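Local coordinates for probable adhesion protein (Pseudomonas aeruginosa PAO1, PDB 6R3Z), which probably serves as the solute-binding protein of a bacterial metal-ion transport system, binding ferrous iron, manganese or, as here, nickel, at residues L7-T12 with D26-V31; P15-V20 with G254-G259; V58-G63 with I85-K90. All coordinates share one frame; numbering follows the deposited sequence.

Contact 1 of 3, residues L7-T12 with D26-V31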
loop_
_atom_site.group_PDB
_atom_site.type_symbol
_atom_site.label_atom_id
_atom_site.label_comp_id
_atom_site.label_asym_id
_atom_site.label_seq_id
_atom_site.Cartn_x
_atom_site.Cartn_y
_atom_site.Cartn_z
ATOM N N LEU A 7 -11.553 -0.258 -22.949
ATOM C CA LEU A 7 -10.477 0.530 -22.326
ATOM C C LEU A 7 -9.257 -0.299 -21.943
ATOM O O LEU A 7 -9.395 -1.394 -21.405
ATOM C CB LEU A 7 -10.953 1.215 -21.032
ATOM C CG LEU A 7 -11.761 2.506 -21.066
ATOM C CD1 LEU A 7 -11.985 2.988 -19.625
ATOM C CD2 LEU A 7 -11.035 3.616 -21.798
ATOM N N ARG A 8 -8.062 0.254 -22.157
ATOM C CA ARG A 8 -6.817 -0.368 -21.713
ATOM C C ARG A 8 -6.293 0.569 -20.625
ATOM O O ARG A 8 -5.932 1.715 -20.912
ATOM C CB ARG A 8 -5.828 -0.533 -22.890
ATOM C CG ARG A 8 -6.217 -1.732 -23.764
ATOM C CD ARG A 8 -5.282 -2.038 -24.938
ATOM N NE ARG A 8 -3.864 -2.117 -24.562
ATOM C CZ ARG A 8 -3.267 -3.193 -24.049
ATOM N NH1 ARG A 8 -1.971 -3.165 -23.762
ATOM N NH2 ARG A 8 -3.960 -4.300 -23.820
ATOM N N ILE A 9 -6.335 0.105 -19.376
ATOM C CA ILE A 9 -5.991 0.877 -18.168
ATOM C C ILE A 9 -4.654 0.450 -17.553
ATOM O O ILE A 9 -4.513 -0.680 -17.077
ATOM C CB ILE A 9 -7.121 0.697 -17.114
ATOM C CG1 ILE A 9 -8.513 0.977 -17.696
ATOM C CG2 ILE A 9 -6.846 1.541 -15.839
ATOM C CD1 ILE A 9 -9.639 0.264 -16.852
ATOM N N GLY A 10 -3.732 1.389 -17.459
ATOM C CA GLY A 10 -2.455 1.122 -16.825
ATOM C C GLY A 10 -2.531 1.313 -15.327
ATOM O O GLY A 10 -3.278 2.164 -14.840
ATOM N N ILE A 11 -1.801 0.476 -14.585
ATOM C CA ILE A 11 -1.669 0.529 -13.131
ATOM C C ILE A 11 -0.187 0.495 -12.770
ATOM O O ILE A 11 0.632 0.038 -13.581
ATOM C CB ILE A 11 -2.500 -0.533 -12.373
ATOM C CG1 ILE A 11 -2.015 -1.984 -12.674
ATOM C CG2 ILE A 11 -4.001 -0.340 -12.624
ATOM C CD1 ILE A 11 -0.822 -2.475 -11.761
ATOM N N THR A 12 0.156 0.897 -11.534
ATOM C CA THR A 12 1.567 1.004 -11.158
ATOM C C THR A 12 2.012 0.051 -10.050
ATOM O O THR A 12 3.163 -0.391 -10.064
ATOM C CB THR A 12 1.903 2.461 -10.784
ATOM O OG1 THR A 12 1.215 2.789 -9.580
ATOM C CG2 THR A 12 1.530 3.465 -11.883
ATOM N N ASP A 26 -14.585 -7.918 -16.396
ATOM C CA ASP A 26 -14.193 -8.245 -17.769
ATOM C C ASP A 26 -14.553 -7.144 -18.795
ATOM O O ASP A 26 -14.431 -7.380 -19.995
ATOM C CB ASP A 26 -14.787 -9.612 -18.169
ATOM C CG ASP A 26 -16.308 -9.679 -18.134
ATOM O OD1 ASP A 26 -16.964 -8.610 -18.291
ATOM O OD2 ASP A 26 -16.850 -10.801 -17.986
ATOM N N LYS A 27 -14.972 -5.936 -18.332
ATOM C CA LYS A 27 -15.395 -4.864 -19.252
ATOM C C LYS A 27 -14.235 -4.018 -19.803
ATOM O O LYS A 27 -14.424 -3.247 -20.751
ATOM C CB LYS A 27 -16.468 -3.987 -18.607
ATOM C CG LYS A 27 -17.672 -4.830 -18.165
ATOM C CD LYS A 27 -18.856 -4.016 -17.712
ATOM C CE LYS A 27 -20.041 -4.918 -17.440
ATOM N NZ LYS A 27 -20.679 -5.397 -18.696
ATOM N N ALA A 28 -13.045 -4.161 -19.211
ATOM C CA ALA A 28 -11.845 -3.415 -19.614
ATOM C C ALA A 28 -10.618 -4.286 -19.375
ATOM O O ALA A 28 -10.730 -5.322 -18.708
ATOM C CB ALA A 28 -11.737 -2.123 -18.800
ATOM N N GLU A 29 -9.455 -3.880 -19.911
ATOM C CA GLU A 29 -8.195 -4.602 -19.701
ATOM C C GLU A 29 -7.340 -3.819 -18.670
ATOM O O GLU A 29 -7.247 -2.580 -18.743
ATOM C CB GLU A 29 -7.402 -4.744 -21.015
ATOM C CG GLU A 29 -8.019 -5.661 -22.060
ATOM C CD GLU A 29 -7.091 -5.819 -23.247
ATOM O OE1 GLU A 29 -7.117 -4.940 -24.137
ATOM O OE2 GLU A 29 -6.304 -6.792 -23.267
ATOM N N VAL A 30 -6.711 -4.536 -17.724
ATOM C CA VAL A 30 -5.872 -3.909 -16.687
ATOM C C VAL A 30 -4.428 -4.277 -17.017
ATOM O O VAL A 30 -4.098 -5.465 -17.082
ATOM C CB VAL A 30 -6.271 -4.359 -15.253
ATOM C CG1 VAL A 30 -5.518 -3.546 -14.194
ATOM C CG2 VAL A 30 -7.785 -4.267 -15.038
ATOM N N VAL A 31 -3.575 -3.259 -17.247
ATOM C CA VAL A 31 -2.209 -3.469 -17.719
ATOM C C VAL A 31 -1.173 -2.938 -16.731
ATOM O O VAL A 31 -1.032 -1.725 -16.622
ATOM C CB VAL A 31 -1.991 -2.877 -19.154
ATOM C CG1 VAL A 31 -0.614 -3.251 -19.711
ATOM C CG2 VAL A 31 -3.101 -3.281 -20.129
HETATM O O HOH W 1 -14.043 -0.560 -21.557
#
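The guanidinium of Arg8 meets segment 26-31 on one face and at one edge. CG2 of Val31 lies over the face, 3.6 Å above the plane and displaced toward the rim, while the carboxylate of Glu29 stands at the edge. There Arg8 NH2 reaches Glu29 OE1 at 3.2 Å, a weak hydrogen bond within a salt bridge, the two planes being turned 62° apart. The bend of the arginine chain at chi3 (50°) swings NE off the line of the aliphatic stem, whose CG also lies beside OE1. NE is held by Thr55 O, so NE as well as NH2 is engaged.

Beneath this polar pair runs a parallel beta ladder. Glu29 N donates to Leu7 O, Ile9 N to Glu29 O at 2.9 Å, and Val31 N to Ile9 O at 2.7 Å; the last bond, from Ile11 N to Val31 O, is longer, with its donor above the carbonyl plane. On the sheet face that carries Ile9 and Val30 the contact is apolar: Ile9 CD1 rests on Ala28 CB at 3.7 Å, and Ile11 CG2 meets Val30 CG1 at 3.9 Å. At the start of the ladder a water accepts from Leu7 N and donates to Lys27 O.

The pair exemplifies the right-handed beta-alpha-beta crossover: helix 14-24 links the two strands and packs Tyr17, Val20 and Val24 on the apolar face. Strand 29-32 is an outermost strand of the four-stranded sheet, strand 8-11 continues the sheet to strand 58-61, and Tyr141 of helix 138-160 touches Ala28.

Contact 2 of 3, residues P15-V20 with G254-G259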
loop_
_atom_site.group_PDB
_atom_site.type_symbol
_atom_site.label_atom_id
_atom_site.label_comp_id
_atom_site.label_asym_id
_atom_site.label_seq_id
_atom_site.Cartn_x
_atom_site.Cartn_y
_atom_site.Cartn_z
ATOM N N PRO A 15 -1.667 -3.107 -5.300
ATOM C CA PRO A 15 -3.014 -2.766 -4.785
ATOM C C PRO A 15 -3.890 -2.134 -5.853
ATOM O O PRO A 15 -5.071 -2.461 -5.895
ATOM C CB PRO A 15 -2.717 -1.801 -3.636
ATOM C CG PRO A 15 -1.360 -2.227 -3.151
ATOM C CD PRO A 15 -0.626 -2.481 -4.456
ATOM N N TYR A 16 -3.299 -1.292 -6.747
ATOM C CA TYR A 16 -4.072 -0.640 -7.816
ATOM C C TYR A 16 -4.545 -1.637 -8.860
ATOM O O TYR A 16 -5.659 -1.486 -9.354
ATOM C CB TYR A 16 -3.337 0.564 -8.415
ATOM C CG TYR A 16 -3.104 1.621 -7.357
ATOM C CD1 TYR A 16 -4.092 2.557 -7.046
ATOM C CD2 TYR A 16 -1.951 1.608 -6.577
ATOM C CE1 TYR A 16 -3.920 3.482 -6.004
ATOM C CE2 TYR A 16 -1.775 2.509 -5.520
ATOM C CZ TYR A 16 -2.760 3.446 -5.238
ATOM O OH TYR A 16 -2.575 4.322 -4.187
ATOM N N TYR A 17 -3.753 -2.696 -9.124
ATOM C CA TYR A 17 -4.207 -3.773 -10.018
ATOM C C TYR A 17 -5.486 -4.388 -9.390
ATOM O O TYR A 17 -6.498 -4.575 -10.084
ATOM C CB TYR A 17 -3.135 -4.874 -10.179
ATOM C CG TYR A 17 -3.572 -5.928 -11.176
ATOM C CD1 TYR A 17 -4.375 -7.001 -10.782
ATOM C CD2 TYR A 17 -3.266 -5.803 -12.533
ATOM C CE1 TYR A 17 -4.826 -7.943 -11.702
ATOM C CE2 TYR A 17 -3.721 -6.738 -13.469
ATOM C CZ TYR A 17 -4.509 -7.802 -13.046
ATOM O OH TYR A 17 -4.948 -8.748 -13.932
ATOM N N SER A 18 -5.449 -4.669 -8.074
ATOM C CA SER A 18 -6.612 -5.239 -7.364
ATOM C C SER A 18 -7.831 -4.312 -7.414
ATOM O O SER A 18 -8.936 -4.771 -7.747
ATOM C CB SER A 18 -6.250 -5.591 -5.923
ATOM O OG SER A 18 -5.413 -6.738 -5.862
ATOM N N TYR A 19 -7.627 -3.000 -7.172
ATOM C CA TYR A 19 -8.735 -2.041 -7.213
ATOM C C TYR A 19 -9.357 -2.036 -8.610
ATOM O O TYR A 19 -10.553 -2.241 -8.728
ATOM C CB TYR A 19 -8.288 -0.606 -6.912
ATOM C CG TYR A 19 -7.627 -0.294 -5.584
ATOM C CD1 TYR A 19 -7.691 -1.187 -4.513
ATOM C CD2 TYR A 19 -6.926 0.898 -5.401
ATOM C CE1 TYR A 19 -7.066 -0.893 -3.290
ATOM C CE2 TYR A 19 -6.276 1.184 -4.204
ATOM C CZ TYR A 19 -6.369 0.304 -3.145
ATOM O OH TYR A 19 -5.701 0.646 -1.990
ATOM N N VAL A 20 -8.543 -1.771 -9.665
ATOM C CA VAL A 20 -9.070 -1.617 -11.028
ATOM C C VAL A 20 -9.749 -2.916 -11.526
ATOM O O VAL A 20 -10.869 -2.842 -12.046
ATOM C CB VAL A 20 -7.987 -1.054 -11.992
ATOM C CG1 VAL A 20 -8.494 -1.004 -13.432
ATOM C CG2 VAL A 20 -7.540 0.352 -11.530
ATOM N N GLY A 254 5.511 -10.480 -6.059
ATOM C CA GLY A 254 4.889 -11.551 -6.834
ATOM C C GLY A 254 3.902 -11.125 -7.892
ATOM O O GLY A 254 3.924 -9.974 -8.313
ATOM N N ASP A 255 3.082 -12.073 -8.379
ATOM C CA ASP A 255 2.096 -11.849 -9.445
ATOM C C ASP A 255 1.011 -10.828 -9.099
ATOM O O ASP A 255 0.613 -10.695 -7.936
ATOM C CB ASP A 255 1.398 -13.160 -9.858
ATOM C CG ASP A 255 2.279 -14.296 -10.375
ATOM O OD1 ASP A 255 3.464 -14.037 -10.708
ATOM O OD2 ASP A 255 1.785 -15.441 -10.439
ATOM N N TYR A 256 0.488 -10.160 -10.136
ATOM C CA TYR A 256 -0.653 -9.271 -9.968
ATOM C C TYR A 256 -1.895 -10.162 -10.004
ATOM O O TYR A 256 -1.931 -11.144 -10.748
ATOM C CB TYR A 256 -0.740 -8.266 -11.112
ATOM C CG TYR A 256 0.437 -7.322 -11.154
ATOM C CD1 TYR A 256 0.508 -6.227 -10.297
ATOM C CD2 TYR A 256 1.484 -7.525 -12.048
ATOM C CE1 TYR A 256 1.595 -5.355 -10.326
ATOM C CE2 TYR A 256 2.578 -6.662 -12.087
ATOM C CZ TYR A 256 2.615 -5.563 -11.237
ATOM O OH TYR A 256 3.646 -4.668 -11.298
ATOM N N SER A 257 -2.895 -9.851 -9.175
ATOM C CA SER A 257 -4.141 -10.613 -9.127
ATOM C C SER A 257 -5.220 -9.743 -8.542
ATOM O O SER A 257 -4.935 -8.875 -7.704
ATOM C CB SER A 257 -3.988 -11.904 -8.315
ATOM O OG SER A 257 -4.117 -11.719 -6.915
ATOM N N ALA A 258 -6.456 -9.969 -8.976
ATOM C CA ALA A 258 -7.599 -9.213 -8.468
ATOM C C ALA A 258 -7.729 -9.368 -6.929
ATOM O O ALA A 258 -7.923 -8.367 -6.258
ATOM C CB ALA A 258 -8.869 -9.653 -9.173
ATOM N N GLY A 259 -7.526 -10.586 -6.398
ATOM C CA GLY A 259 -7.666 -10.870 -4.971
ATOM C C GLY A 259 -6.489 -10.566 -4.059
ATOM O O GLY A 259 -6.648 -10.626 -2.841
#
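Tyr17 and Tyr256 carry the apolar part of this helix-to-loop contact through a CH-pi interaction. Tyr256 CB sits over the centre of the Tyr17 ring, 3.7 Å from its centroid and only 13° off the ring normal. The two rings themselves meet obliquely, with planes at 37° and centroids 5.7 Å apart. Tyr17 CB points toward the loop, and CG lies anti to the backbone N (chi1 -176°). Tyr256 CD1, in turn, touches Tyr17 CB at 3.9 Å.

Backbone nitrogens lie close to the same ring: Ser257 N approaches Tyr17 CD1 at 3.6 Å, and Ala258 N stands near the ring plane at the edge.

The polar part centres on one hydroxyl. Ser18 OG lies 2.9 Å from Ser257 O and 3.0 Å from Ala258 O, two carbonyls competing for a single proton, and it also takes part in a hydrogen bond with Tyr261 N in helix 260-277. Ser257 OG makes a weak bond to Lys260 N. The far end of Tyr256 is fixed separately, its ring stacked with His14 and its OH bonded to Ile34 O.

A buried serine on helix 14-24 thus gathers the polar backbone groups where the chain turns into helix 260-277. Beside it, the Tyr17 face receives Tyr256 CB, so the loop that leads into the long C-terminal helix is joined to helix 14-24 by complementary polar and aromatic chemistry.

Contact 3 of 3, residues V58-G63 with I85-K90; sequences VVVLNG and IEANAK
Ile85 lies against Val58 and Val60 on one side of the parallel strand pair, its side chain set at a slant to each. Ile85 CG1 is anti to its own carbonyl carbon (chi1 -66°), and both it and CD1 lie 3.8 Å from Val58 CG2. CD1 goes on to touch Val60 CG2, and Val60 CG1 reaches the methyl of Ala87 more loosely. Leu133 of helix 116-133 and Val20 of helix 14-24 add to this apolar layer.

Leu61 and Glu86 occupy the other sheet face, their side chains again neither aligned nor perpendicular. The glutamate is bent at chi2 (-70°), which brings its CD back toward segment 58-63; OE1 then lies 3.5 Å from Gly63 CA. Gly63, with positive phi, brings its CA against that oxygen.

Beyond the strands, Asn62 and Asn88 have their amide planes 76° apart. Their ND2 atoms, both donors, come near each other without bonding and serve different acceptors. Asn88 ND2 gives a straight bond to Asn62 O at 2.8 Å, with the acceptor in its amide plane, while Asn88 OD1 meets Thr112 OG1. Asn62 ND2 is taken up by Tyr16 OH and Pro110 O.

Three backbone bonds close the ladder: Ile85 N to Val59 O, Leu61 N to Ile85 O and Ala87 N to Leu61 O. A water extends it, accepting from Asn88 N and donating to Asn62 O and Glu86 OE1.

Asn62 O is thus gripped by both an amide and a water as the strand ends. The Asn62 side chain is also committed, with OD1 accepting from the backbone N of Val64 and of His66, a metal ligand: its network is consistent with a second-shell role in positioning that histidine.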
loop_
_atom_site.group_PDB
_atom_site.type_symbol
_atom_site.label_atom_id
_atom_site.label_comp_id
_atom_site.label_asym_id
_atom_site.label_seq_id
_atom_site.Cartn_x
_atom_site.Cartn_y
_atom_site.Cartn_z
ATOM N N VAL A 58 -5.581 5.160 -20.523
ATOM C CA VAL A 58 -5.540 5.870 -19.241
ATOM C C VAL A 58 -4.582 5.174 -18.292
ATOM O O VAL A 58 -4.430 3.945 -18.367
ATOM C CB VAL A 58 -6.969 6.028 -18.609
ATOM C CG1 VAL A 58 -7.640 4.668 -18.344
ATOM C CG2 VAL A 58 -6.951 6.886 -17.334
ATOM N N VAL A 59 -3.943 5.951 -17.395
ATOM C CA VAL A 59 -3.087 5.379 -16.355
ATOM C C VAL A 59 -3.630 5.824 -14.985
ATOM O O VAL A 59 -3.821 7.016 -14.765
ATOM C CB VAL A 59 -1.568 5.742 -16.494
ATOM C CG1 VAL A 59 -0.745 5.099 -15.378
ATOM C CG2 VAL A 59 -1.006 5.340 -17.864
ATOM N N VAL A 60 -3.846 4.864 -14.078
ATOM C CA VAL A 60 -4.256 5.112 -12.702
ATOM C C VAL A 60 -2.963 5.292 -11.889
ATOM O O VAL A 60 -2.060 4.446 -11.963
ATOM C CB VAL A 60 -5.138 3.966 -12.136
ATOM C CG1 VAL A 60 -5.371 4.125 -10.623
ATOM C CG2 VAL A 60 -6.477 3.917 -12.879
ATOM N N LEU A 61 -2.883 6.396 -11.132
ATOM C CA LEU A 61 -1.703 6.720 -10.326
ATOM C C LEU A 61 -2.004 6.862 -8.843
ATOM O O LEU A 61 -3.045 7.392 -8.449
ATOM C CB LEU A 61 -1.082 8.061 -10.773
ATOM C CG LEU A 61 -0.470 8.193 -12.174
ATOM C CD1 LEU A 61 0.170 9.568 -12.346
ATOM C CD2 LEU A 61 0.576 7.128 -12.432
ATOM N N ASN A 62 -1.038 6.445 -8.014
ATOM C CA ASN A 62 -1.054 6.668 -6.582
ATOM C C ASN A 62 -0.863 8.209 -6.478
ATOM O O ASN A 62 -1.610 8.887 -5.760
ATOM C CB ASN A 62 0.107 5.886 -5.911
ATOM C CG ASN A 62 0.480 6.411 -4.539
ATOM O OD1 ASN A 62 1.388 7.246 -4.406
ATOM N ND2 ASN A 62 -0.233 5.963 -3.500
ATOM N N GLY A 63 0.104 8.726 -7.245
ATOM C CA GLY A 63 0.377 10.162 -7.398
ATOM C C GLY A 63 0.682 10.984 -6.164
ATOM O O GLY A 63 0.682 12.225 -6.235
ATOM N N ILE A 85 -5.531 9.172 -13.927
ATOM C CA ILE A 85 -6.454 9.190 -12.793
ATOM C C ILE A 85 -5.647 9.304 -11.516
ATOM O O ILE A 85 -4.863 8.397 -11.183
ATOM C CB ILE A 85 -7.418 7.972 -12.782
ATOM C CG1 ILE A 85 -8.375 8.031 -13.992
ATOM C CG2 ILE A 85 -8.182 7.878 -11.444
ATOM C CD1 ILE A 85 -9.186 6.718 -14.208
ATOM N N GLU A 86 -5.825 10.422 -10.812
ATOM C CA GLU A 86 -5.166 10.657 -9.516
ATOM C C GLU A 86 -6.061 9.961 -8.461
ATOM O O GLU A 86 -7.073 10.517 -8.007
ATOM C CB GLU A 86 -4.993 12.169 -9.245
ATOM C CG GLU A 86 -4.003 12.852 -10.185
ATOM C CD GLU A 86 -2.526 12.512 -10.036
ATOM O OE1 GLU A 86 -2.149 11.854 -9.038
ATOM O OE2 GLU A 86 -1.740 12.920 -10.922
ATOM N N ALA A 87 -5.726 8.693 -8.134
ATOM C CA ALA A 87 -6.552 7.867 -7.235
ATOM C C ALA A 87 -6.809 8.487 -5.857
ATOM O O ALA A 87 -7.838 8.204 -5.232
ATOM C CB ALA A 87 -5.918 6.494 -7.059
ATOM N N ASN A 88 -5.844 9.272 -5.365
ATOM C CA ASN A 88 -5.885 9.844 -4.020
ATOM C C ASN A 88 -6.512 11.231 -3.937
ATOM O O ASN A 88 -6.447 11.855 -2.872
ATOM C CB ASN A 88 -4.464 9.843 -3.437
ATOM C CG ASN A 88 -4.056 8.460 -2.983
ATOM O OD1 ASN A 88 -4.621 7.915 -2.026
ATOM N ND2 ASN A 88 -3.124 7.841 -3.690
ATOM N N ALA A 89 -7.135 11.705 -5.036
ATOM C CA ALA A 89 -7.732 13.056 -5.102
ATOM C C ALA A 89 -8.626 13.422 -3.909
ATOM O O ALA A 89 -8.623 14.586 -3.499
ATOM C CB ALA A 89 -8.488 13.245 -6.402
ATOM N N LYS A 90 -9.363 12.439 -3.334
ATOM C CA LYS A 90 -10.292 12.691 -2.209
ATOM C C LYS A 90 -9.845 12.112 -0.838
ATOM O O LYS A 90 -10.612 12.174 0.131
ATOM C CB LYS A 90 -11.709 12.174 -2.573
ATOM C CG LYS A 90 -12.227 12.566 -3.964
ATOM C CD LYS A 90 -12.606 14.040 -4.083
ATOM C CE LYS A 90 -13.224 14.361 -5.421
ATOM N NZ LYS A 90 -14.641 13.914 -5.510
HETATM O O HOH W 2 -3.599 10.717 -6.545
#

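From the N terminus, contact 1 closes first, bringing strand 8-11 and strand 29-32 together around helix 14-24. Contact 2 begins within that loop, on the helix itself, and closes only at 254-259, so the two cross; Tyr17 and Val20 pack directly on Val30 and Ile11. Contact 3 follows contact 1 in series and is nested inside the long loop of contact 2. It adds the strand 58-61 to 84-86 pairing to the same sheet, in which Gly10 bonds to Val58 and Val60. Tyr16 joins contacts 2 and 3 by reaching Asn62 and Ala87. Together they tie the N-terminal sheet, its first helix and the approach to the C-terminal helix.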